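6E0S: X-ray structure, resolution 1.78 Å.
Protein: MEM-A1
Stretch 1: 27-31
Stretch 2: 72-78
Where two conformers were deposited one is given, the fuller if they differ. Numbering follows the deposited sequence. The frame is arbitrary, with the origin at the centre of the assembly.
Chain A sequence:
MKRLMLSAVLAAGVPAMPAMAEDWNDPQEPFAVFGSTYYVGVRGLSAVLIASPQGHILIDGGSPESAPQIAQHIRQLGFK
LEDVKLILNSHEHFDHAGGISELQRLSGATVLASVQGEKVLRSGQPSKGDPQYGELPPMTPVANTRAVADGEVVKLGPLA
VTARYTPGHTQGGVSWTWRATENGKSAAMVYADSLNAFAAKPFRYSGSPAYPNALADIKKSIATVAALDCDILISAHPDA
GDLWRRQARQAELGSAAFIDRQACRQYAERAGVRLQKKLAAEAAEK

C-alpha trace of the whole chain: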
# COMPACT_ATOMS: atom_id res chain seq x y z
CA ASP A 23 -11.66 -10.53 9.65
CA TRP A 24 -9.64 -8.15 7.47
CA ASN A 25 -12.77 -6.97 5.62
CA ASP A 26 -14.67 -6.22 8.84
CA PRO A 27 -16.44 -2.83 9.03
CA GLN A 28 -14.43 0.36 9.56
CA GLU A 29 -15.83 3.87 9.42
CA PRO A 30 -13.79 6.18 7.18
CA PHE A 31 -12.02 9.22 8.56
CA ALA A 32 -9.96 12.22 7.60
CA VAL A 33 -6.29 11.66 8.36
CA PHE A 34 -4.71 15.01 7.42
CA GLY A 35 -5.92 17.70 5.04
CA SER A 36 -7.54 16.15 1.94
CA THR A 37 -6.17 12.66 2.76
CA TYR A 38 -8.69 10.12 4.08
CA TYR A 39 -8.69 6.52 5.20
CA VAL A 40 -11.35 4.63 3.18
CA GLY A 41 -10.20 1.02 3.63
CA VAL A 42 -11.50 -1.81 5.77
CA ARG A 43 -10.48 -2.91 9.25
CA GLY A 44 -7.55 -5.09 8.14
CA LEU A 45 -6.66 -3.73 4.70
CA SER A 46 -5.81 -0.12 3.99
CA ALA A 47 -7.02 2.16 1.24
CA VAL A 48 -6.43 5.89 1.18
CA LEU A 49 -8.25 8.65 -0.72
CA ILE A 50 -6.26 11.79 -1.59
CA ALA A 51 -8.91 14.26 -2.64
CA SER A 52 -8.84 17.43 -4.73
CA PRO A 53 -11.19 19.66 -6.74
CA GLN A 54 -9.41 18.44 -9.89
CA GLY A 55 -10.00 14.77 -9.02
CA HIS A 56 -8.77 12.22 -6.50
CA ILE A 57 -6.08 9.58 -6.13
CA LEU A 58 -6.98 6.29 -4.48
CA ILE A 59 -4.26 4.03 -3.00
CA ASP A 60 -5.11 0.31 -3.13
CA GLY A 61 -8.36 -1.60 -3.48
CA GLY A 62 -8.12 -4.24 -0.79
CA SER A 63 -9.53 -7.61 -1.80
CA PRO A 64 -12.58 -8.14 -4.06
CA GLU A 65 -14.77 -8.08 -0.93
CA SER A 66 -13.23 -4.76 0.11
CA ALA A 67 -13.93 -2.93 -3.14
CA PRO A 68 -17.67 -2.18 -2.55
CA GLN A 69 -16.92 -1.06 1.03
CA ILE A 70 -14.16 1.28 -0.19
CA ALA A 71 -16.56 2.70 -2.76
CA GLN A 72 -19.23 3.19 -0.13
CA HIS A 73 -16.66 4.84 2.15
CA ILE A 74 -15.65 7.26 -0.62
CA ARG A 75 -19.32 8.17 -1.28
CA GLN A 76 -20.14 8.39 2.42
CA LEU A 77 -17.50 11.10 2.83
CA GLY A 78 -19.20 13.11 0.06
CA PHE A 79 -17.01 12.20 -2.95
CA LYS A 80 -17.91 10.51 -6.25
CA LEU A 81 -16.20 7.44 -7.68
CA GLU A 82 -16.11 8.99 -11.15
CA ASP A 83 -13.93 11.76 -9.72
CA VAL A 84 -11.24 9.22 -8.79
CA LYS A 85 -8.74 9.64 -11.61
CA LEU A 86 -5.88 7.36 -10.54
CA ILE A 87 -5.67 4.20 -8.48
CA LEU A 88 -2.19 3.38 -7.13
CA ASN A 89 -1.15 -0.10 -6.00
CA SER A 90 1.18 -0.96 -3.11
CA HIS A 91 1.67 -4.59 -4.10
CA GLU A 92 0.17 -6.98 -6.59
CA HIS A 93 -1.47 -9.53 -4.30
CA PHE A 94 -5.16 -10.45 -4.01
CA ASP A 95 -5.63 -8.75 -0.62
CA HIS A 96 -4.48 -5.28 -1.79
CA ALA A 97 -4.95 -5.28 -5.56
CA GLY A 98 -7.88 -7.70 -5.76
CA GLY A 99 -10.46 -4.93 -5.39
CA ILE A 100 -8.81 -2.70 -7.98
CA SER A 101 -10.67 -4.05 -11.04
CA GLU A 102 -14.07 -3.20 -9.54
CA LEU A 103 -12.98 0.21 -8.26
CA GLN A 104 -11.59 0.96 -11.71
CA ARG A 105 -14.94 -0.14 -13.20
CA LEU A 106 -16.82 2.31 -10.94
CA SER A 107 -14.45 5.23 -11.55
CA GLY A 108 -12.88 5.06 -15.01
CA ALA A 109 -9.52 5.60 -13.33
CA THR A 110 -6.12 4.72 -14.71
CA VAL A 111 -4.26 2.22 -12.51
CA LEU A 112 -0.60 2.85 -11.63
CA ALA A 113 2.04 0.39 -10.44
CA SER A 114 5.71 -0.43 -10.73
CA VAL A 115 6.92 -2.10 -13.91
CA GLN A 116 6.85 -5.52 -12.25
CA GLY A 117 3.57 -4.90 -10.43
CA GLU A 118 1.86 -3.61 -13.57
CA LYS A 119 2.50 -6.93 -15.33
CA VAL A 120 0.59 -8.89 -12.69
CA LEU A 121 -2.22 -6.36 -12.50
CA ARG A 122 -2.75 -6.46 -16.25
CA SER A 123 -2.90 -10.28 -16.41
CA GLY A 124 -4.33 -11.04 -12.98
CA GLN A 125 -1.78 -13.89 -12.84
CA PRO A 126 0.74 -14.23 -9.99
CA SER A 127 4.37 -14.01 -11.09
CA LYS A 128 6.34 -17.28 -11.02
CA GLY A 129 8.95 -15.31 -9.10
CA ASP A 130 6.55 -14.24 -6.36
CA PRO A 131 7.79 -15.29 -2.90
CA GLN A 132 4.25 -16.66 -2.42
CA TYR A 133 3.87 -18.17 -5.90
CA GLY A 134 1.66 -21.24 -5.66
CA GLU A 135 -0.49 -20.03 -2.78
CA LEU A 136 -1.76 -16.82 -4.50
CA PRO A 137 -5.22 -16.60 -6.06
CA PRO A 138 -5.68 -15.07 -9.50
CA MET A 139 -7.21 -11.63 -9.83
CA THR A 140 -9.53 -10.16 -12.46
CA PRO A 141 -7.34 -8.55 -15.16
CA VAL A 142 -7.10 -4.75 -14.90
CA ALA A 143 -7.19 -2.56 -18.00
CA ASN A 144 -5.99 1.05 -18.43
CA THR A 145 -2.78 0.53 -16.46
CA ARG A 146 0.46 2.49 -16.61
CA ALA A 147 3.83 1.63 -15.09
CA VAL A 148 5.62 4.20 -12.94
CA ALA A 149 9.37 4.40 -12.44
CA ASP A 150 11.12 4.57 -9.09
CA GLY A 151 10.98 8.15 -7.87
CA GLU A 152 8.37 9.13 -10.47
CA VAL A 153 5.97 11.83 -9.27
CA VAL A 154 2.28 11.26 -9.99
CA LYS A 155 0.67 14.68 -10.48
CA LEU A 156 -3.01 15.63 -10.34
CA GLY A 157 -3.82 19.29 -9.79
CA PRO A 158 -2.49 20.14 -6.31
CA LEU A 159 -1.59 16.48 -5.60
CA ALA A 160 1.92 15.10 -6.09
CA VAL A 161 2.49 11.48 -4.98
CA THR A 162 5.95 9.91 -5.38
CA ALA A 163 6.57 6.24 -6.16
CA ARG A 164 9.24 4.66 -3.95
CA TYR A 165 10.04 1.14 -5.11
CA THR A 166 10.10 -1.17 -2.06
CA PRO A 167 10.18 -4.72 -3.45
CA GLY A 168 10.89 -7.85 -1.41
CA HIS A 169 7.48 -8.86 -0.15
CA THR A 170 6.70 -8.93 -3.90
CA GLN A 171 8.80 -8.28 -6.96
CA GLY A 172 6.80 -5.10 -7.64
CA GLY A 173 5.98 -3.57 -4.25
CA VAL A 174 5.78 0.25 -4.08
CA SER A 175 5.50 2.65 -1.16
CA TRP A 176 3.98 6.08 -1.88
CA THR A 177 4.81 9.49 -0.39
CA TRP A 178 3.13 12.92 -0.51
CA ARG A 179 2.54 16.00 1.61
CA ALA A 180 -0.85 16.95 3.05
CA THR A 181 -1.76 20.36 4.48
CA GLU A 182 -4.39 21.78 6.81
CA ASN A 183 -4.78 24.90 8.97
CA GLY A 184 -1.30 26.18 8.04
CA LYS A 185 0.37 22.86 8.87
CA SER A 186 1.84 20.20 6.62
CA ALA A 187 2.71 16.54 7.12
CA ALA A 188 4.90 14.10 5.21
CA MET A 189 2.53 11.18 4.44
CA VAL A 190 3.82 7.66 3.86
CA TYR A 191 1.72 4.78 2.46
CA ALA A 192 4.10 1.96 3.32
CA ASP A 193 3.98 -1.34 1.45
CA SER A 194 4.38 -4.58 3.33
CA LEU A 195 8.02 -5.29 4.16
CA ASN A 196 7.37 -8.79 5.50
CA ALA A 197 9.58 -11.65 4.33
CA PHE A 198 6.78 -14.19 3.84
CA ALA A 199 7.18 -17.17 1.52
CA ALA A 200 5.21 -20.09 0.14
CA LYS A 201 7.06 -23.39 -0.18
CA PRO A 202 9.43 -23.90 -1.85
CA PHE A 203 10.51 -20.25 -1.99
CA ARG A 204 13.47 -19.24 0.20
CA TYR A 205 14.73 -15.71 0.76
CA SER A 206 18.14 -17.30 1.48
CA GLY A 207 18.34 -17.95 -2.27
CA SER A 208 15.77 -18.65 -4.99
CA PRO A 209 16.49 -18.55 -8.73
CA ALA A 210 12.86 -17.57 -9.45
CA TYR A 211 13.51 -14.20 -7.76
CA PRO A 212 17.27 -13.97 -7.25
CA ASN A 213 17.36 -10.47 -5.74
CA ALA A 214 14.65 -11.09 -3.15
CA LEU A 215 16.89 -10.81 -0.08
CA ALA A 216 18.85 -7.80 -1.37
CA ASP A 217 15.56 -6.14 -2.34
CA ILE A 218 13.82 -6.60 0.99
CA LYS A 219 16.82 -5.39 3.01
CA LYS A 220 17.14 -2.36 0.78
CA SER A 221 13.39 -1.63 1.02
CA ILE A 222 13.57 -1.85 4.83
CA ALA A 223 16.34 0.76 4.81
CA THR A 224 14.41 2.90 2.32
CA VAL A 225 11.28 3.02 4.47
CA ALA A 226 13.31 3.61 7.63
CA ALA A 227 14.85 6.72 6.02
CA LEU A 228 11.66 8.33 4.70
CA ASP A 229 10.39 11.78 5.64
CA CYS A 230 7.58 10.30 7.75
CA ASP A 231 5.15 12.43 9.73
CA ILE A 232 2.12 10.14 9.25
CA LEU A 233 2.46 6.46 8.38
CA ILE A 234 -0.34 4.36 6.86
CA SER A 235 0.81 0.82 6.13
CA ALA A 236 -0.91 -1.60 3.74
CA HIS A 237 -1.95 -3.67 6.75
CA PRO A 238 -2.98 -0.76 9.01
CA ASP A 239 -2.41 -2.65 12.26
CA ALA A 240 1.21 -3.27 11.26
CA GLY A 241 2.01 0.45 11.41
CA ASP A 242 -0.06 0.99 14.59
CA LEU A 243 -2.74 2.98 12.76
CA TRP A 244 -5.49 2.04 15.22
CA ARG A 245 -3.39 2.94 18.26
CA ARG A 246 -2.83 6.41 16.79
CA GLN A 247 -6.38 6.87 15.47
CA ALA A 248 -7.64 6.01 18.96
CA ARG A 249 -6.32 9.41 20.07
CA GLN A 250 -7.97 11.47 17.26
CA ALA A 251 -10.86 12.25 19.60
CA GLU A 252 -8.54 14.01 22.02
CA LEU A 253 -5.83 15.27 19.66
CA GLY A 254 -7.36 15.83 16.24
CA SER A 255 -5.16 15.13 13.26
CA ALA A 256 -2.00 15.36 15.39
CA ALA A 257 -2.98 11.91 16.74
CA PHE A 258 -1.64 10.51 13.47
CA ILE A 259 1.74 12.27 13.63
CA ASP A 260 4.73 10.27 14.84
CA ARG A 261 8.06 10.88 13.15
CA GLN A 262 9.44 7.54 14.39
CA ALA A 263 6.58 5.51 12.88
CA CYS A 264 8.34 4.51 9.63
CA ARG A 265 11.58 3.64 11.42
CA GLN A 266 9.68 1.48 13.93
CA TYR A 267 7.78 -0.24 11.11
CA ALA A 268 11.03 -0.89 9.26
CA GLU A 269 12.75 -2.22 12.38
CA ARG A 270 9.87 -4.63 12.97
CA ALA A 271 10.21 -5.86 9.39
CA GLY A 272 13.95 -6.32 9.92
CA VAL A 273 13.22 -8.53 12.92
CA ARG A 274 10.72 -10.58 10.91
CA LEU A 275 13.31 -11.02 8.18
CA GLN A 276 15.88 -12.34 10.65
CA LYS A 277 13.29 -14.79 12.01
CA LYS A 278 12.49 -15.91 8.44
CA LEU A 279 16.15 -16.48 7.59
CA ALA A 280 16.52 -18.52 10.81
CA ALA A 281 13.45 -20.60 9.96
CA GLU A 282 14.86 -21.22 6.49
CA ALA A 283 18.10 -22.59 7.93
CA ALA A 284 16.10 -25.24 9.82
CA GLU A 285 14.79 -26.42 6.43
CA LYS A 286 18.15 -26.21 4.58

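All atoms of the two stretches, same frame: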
# COMPACT_ATOMS: atom_id res chain seq x y z
N PRO A 27 -16.08 -4.24 9.19
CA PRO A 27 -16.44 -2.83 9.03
C PRO A 27 -15.44 -1.88 9.68
O PRO A 27 -14.83 -2.18 10.71
CB PRO A 27 -17.81 -2.73 9.71
CG PRO A 27 -18.37 -4.11 9.60
CD PRO A 27 -17.19 -5.03 9.75
N GLN A 28 -15.28 -0.72 9.05
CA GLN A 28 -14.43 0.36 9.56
C GLN A 28 -14.97 1.67 9.01
O GLN A 28 -14.98 1.88 7.80
CB GLN A 28 -12.97 0.15 9.15
CG GLN A 28 -12.06 1.31 9.48
CD GLN A 28 -11.95 1.54 10.98
OE1 GLN A 28 -11.73 0.58 11.75
NE2 GLN A 28 -12.14 2.79 11.41
N GLU A 29 -15.40 2.55 9.89
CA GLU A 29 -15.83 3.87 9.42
C GLU A 29 -14.65 4.66 8.85
O GLU A 29 -13.56 4.66 9.43
CB GLU A 29 -16.47 4.67 10.55
CG GLU A 29 -17.86 4.16 10.94
CD GLU A 29 -18.87 4.19 9.77
OE1 GLU A 29 -19.31 3.12 9.32
OE2 GLU A 29 -19.20 5.31 9.30
N PRO A 30 -14.86 5.37 7.76
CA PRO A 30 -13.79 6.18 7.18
C PRO A 30 -13.54 7.43 8.01
O PRO A 30 -14.36 7.84 8.84
CB PRO A 30 -14.34 6.54 5.79
CG PRO A 30 -15.86 6.46 5.94
CD PRO A 30 -16.08 5.33 6.92
N PHE A 31 -12.38 8.04 7.78
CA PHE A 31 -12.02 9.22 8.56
C PHE A 31 -11.00 10.04 7.80
O PHE A 31 -10.19 9.50 7.04
CB PHE A 31 -11.46 8.87 9.95
CG PHE A 31 -10.39 7.76 9.94
CD1 PHE A 31 -10.76 6.42 10.01
CD2 PHE A 31 -9.03 8.07 9.95
CE1 PHE A 31 -9.78 5.42 10.03
CE2 PHE A 31 -8.04 7.07 9.99
CZ PHE A 31 -8.43 5.74 10.02
N GLN A 72 -18.25 2.60 -1.02
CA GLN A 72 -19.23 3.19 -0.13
C GLN A 72 -18.58 4.19 0.82
O GLN A 72 -19.16 5.24 1.09
CB GLN A 72 -19.97 2.08 0.61
CG GLN A 72 -20.95 1.37 -0.31
CD GLN A 72 -21.02 -0.13 -0.10
OE1 GLN A 72 -20.56 -0.64 0.92
NE2 GLN A 72 -21.62 -0.84 -1.06
N HIS A 73 -17.36 3.91 1.28
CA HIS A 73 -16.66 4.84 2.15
C HIS A 73 -16.36 6.16 1.44
O HIS A 73 -16.53 7.24 2.01
CB HIS A 73 -15.35 4.19 2.64
CG HIS A 73 -15.57 3.09 3.62
ND1 HIS A 73 -14.63 2.12 3.88
CD2 HIS A 73 -16.65 2.78 4.39
CE1 HIS A 73 -15.10 1.28 4.78
NE2 HIS A 73 -16.33 1.64 5.09
N ILE A 74 -15.89 6.07 0.19
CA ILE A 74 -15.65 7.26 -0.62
C ILE A 74 -16.93 8.09 -0.75
O ILE A 74 -16.93 9.30 -0.48
CB ILE A 74 -15.07 6.86 -1.99
CG1 ILE A 74 -13.65 6.30 -1.80
CG2 ILE A 74 -15.02 8.07 -2.97
CD1 ILE A 74 -13.10 5.51 -3.06
N ARG A 75 -18.05 7.45 -1.11
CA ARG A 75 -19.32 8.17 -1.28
C ARG A 75 -19.81 8.74 0.05
O ARG A 75 -20.33 9.86 0.11
CB ARG A 75 -20.40 7.25 -1.86
CG ARG A 75 -20.11 6.62 -3.21
CD ARG A 75 -21.34 5.89 -3.75
NE ARG A 75 -20.98 5.03 -4.87
CZ ARG A 75 -20.86 3.71 -4.81
NH1 ARG A 75 -21.11 3.06 -3.67
NH2 ARG A 75 -20.51 3.03 -5.91
N GLN A 76 -19.65 7.96 1.11
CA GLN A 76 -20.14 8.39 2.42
C GLN A 76 -19.49 9.70 2.82
O GLN A 76 -20.14 10.57 3.43
CB GLN A 76 -19.85 7.28 3.43
CG GLN A 76 -20.18 7.57 4.85
CD GLN A 76 -19.83 6.37 5.74
OE1 GLN A 76 -19.45 5.30 5.24
NE2 GLN A 76 -19.96 6.55 7.03
N LEU A 77 -18.21 9.87 2.50
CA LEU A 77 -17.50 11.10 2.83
C LEU A 77 -17.90 12.28 1.95
O LEU A 77 -17.45 13.40 2.21
CB LEU A 77 -15.98 10.88 2.71
CG LEU A 77 -15.31 9.95 3.73
CD1 LEU A 77 -13.87 9.65 3.27
CD2 LEU A 77 -15.30 10.56 5.13
N GLY A 78 -18.70 12.06 0.92
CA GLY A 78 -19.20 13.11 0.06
C GLY A 78 -18.53 13.20 -1.30
O GLY A 78 -18.76 14.18 -2.03
O HOH W 1 -17.62 0.00 6.92
O HOH W 2 -19.25 2.88 6.62

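His73 NE2 lies just 3.0 Å from Gln28 O, yet the angle is too poor for a hydrogen bond; a water does the joining instead. Water 1 sits 2.8 Å from His73 NE2 and is hydrogen-bonded to it, and it also accepts a hydrogen bond from Gln28 N at 3.2 Å, so the imidazole is tied to the backbone of Gln28 through the solvent molecule. The other ring nitrogen, His73 ND1, is hydrogen-bonded elsewhere in the structure, which leaves both nitrogens of this buried side chain with partners.

Stretch 1 runs in extended conformation without regular structure from Pro27 to Pro30 and passes over one side of the helix that carries residues 72-76. The backbones come nearest at Pro30 and His73, whose CA atoms are 5.9 Å apart. The helical repeat brings His73, Gln76 and Leu77 to the side facing stretch 1, each with its CA-to-CB bond directed toward it, while Ile74 points away.

Pro30 is the centre of the contact and gives up the largest area, its CA-to-CB bond also directed toward the helix. Its ring reaches all three facing residues: Pro30 CD lies 3.6 Å from His73 CD2 and 3.8 Å from Gln76 OE1, and Pro30 CB is 4.0 Å from Leu77 CD1. The first approach meets the imidazole obliquely; the last is a plain apolar contact between aliphatic carbons.

Glu29 sets off away from the helix at its CA-to-CB bond, but with chi1 and chi2 both m the chain folds back and brings its carboxylate to Gln76. Gln76, extended with chi1 and chi2 both t, donates from NE2 to Glu29 OE2 at 2.7 Å, the one direct hydrogen bond between the stretches. Water 2 completes the pairing by donating to Glu29 OE1 at 2.7 Å and to Gln76 OE1 at 2.8 Å. Carboxylate and amide thus meet twice, once directly and once through water, and both acceptor oxygens facing the water accept a hydrogen bond from it.

Each stretch is also braced internally. Gln28 NE2 donates to Glu29 O at 3.1 Å, linking side chain to backbone beside the contact. In the helix, Gln76 N bonds to Gln72 O at 2.8 Å and Leu77 N to His73 O at 3.2 Å. Gly78 leaves helical geometry in a Schellman motif, with Gly78 N bonded to Arg75 O at 2.9 Å; at its positive phi a CB would jam against the carbonyl oxygen of Leu77.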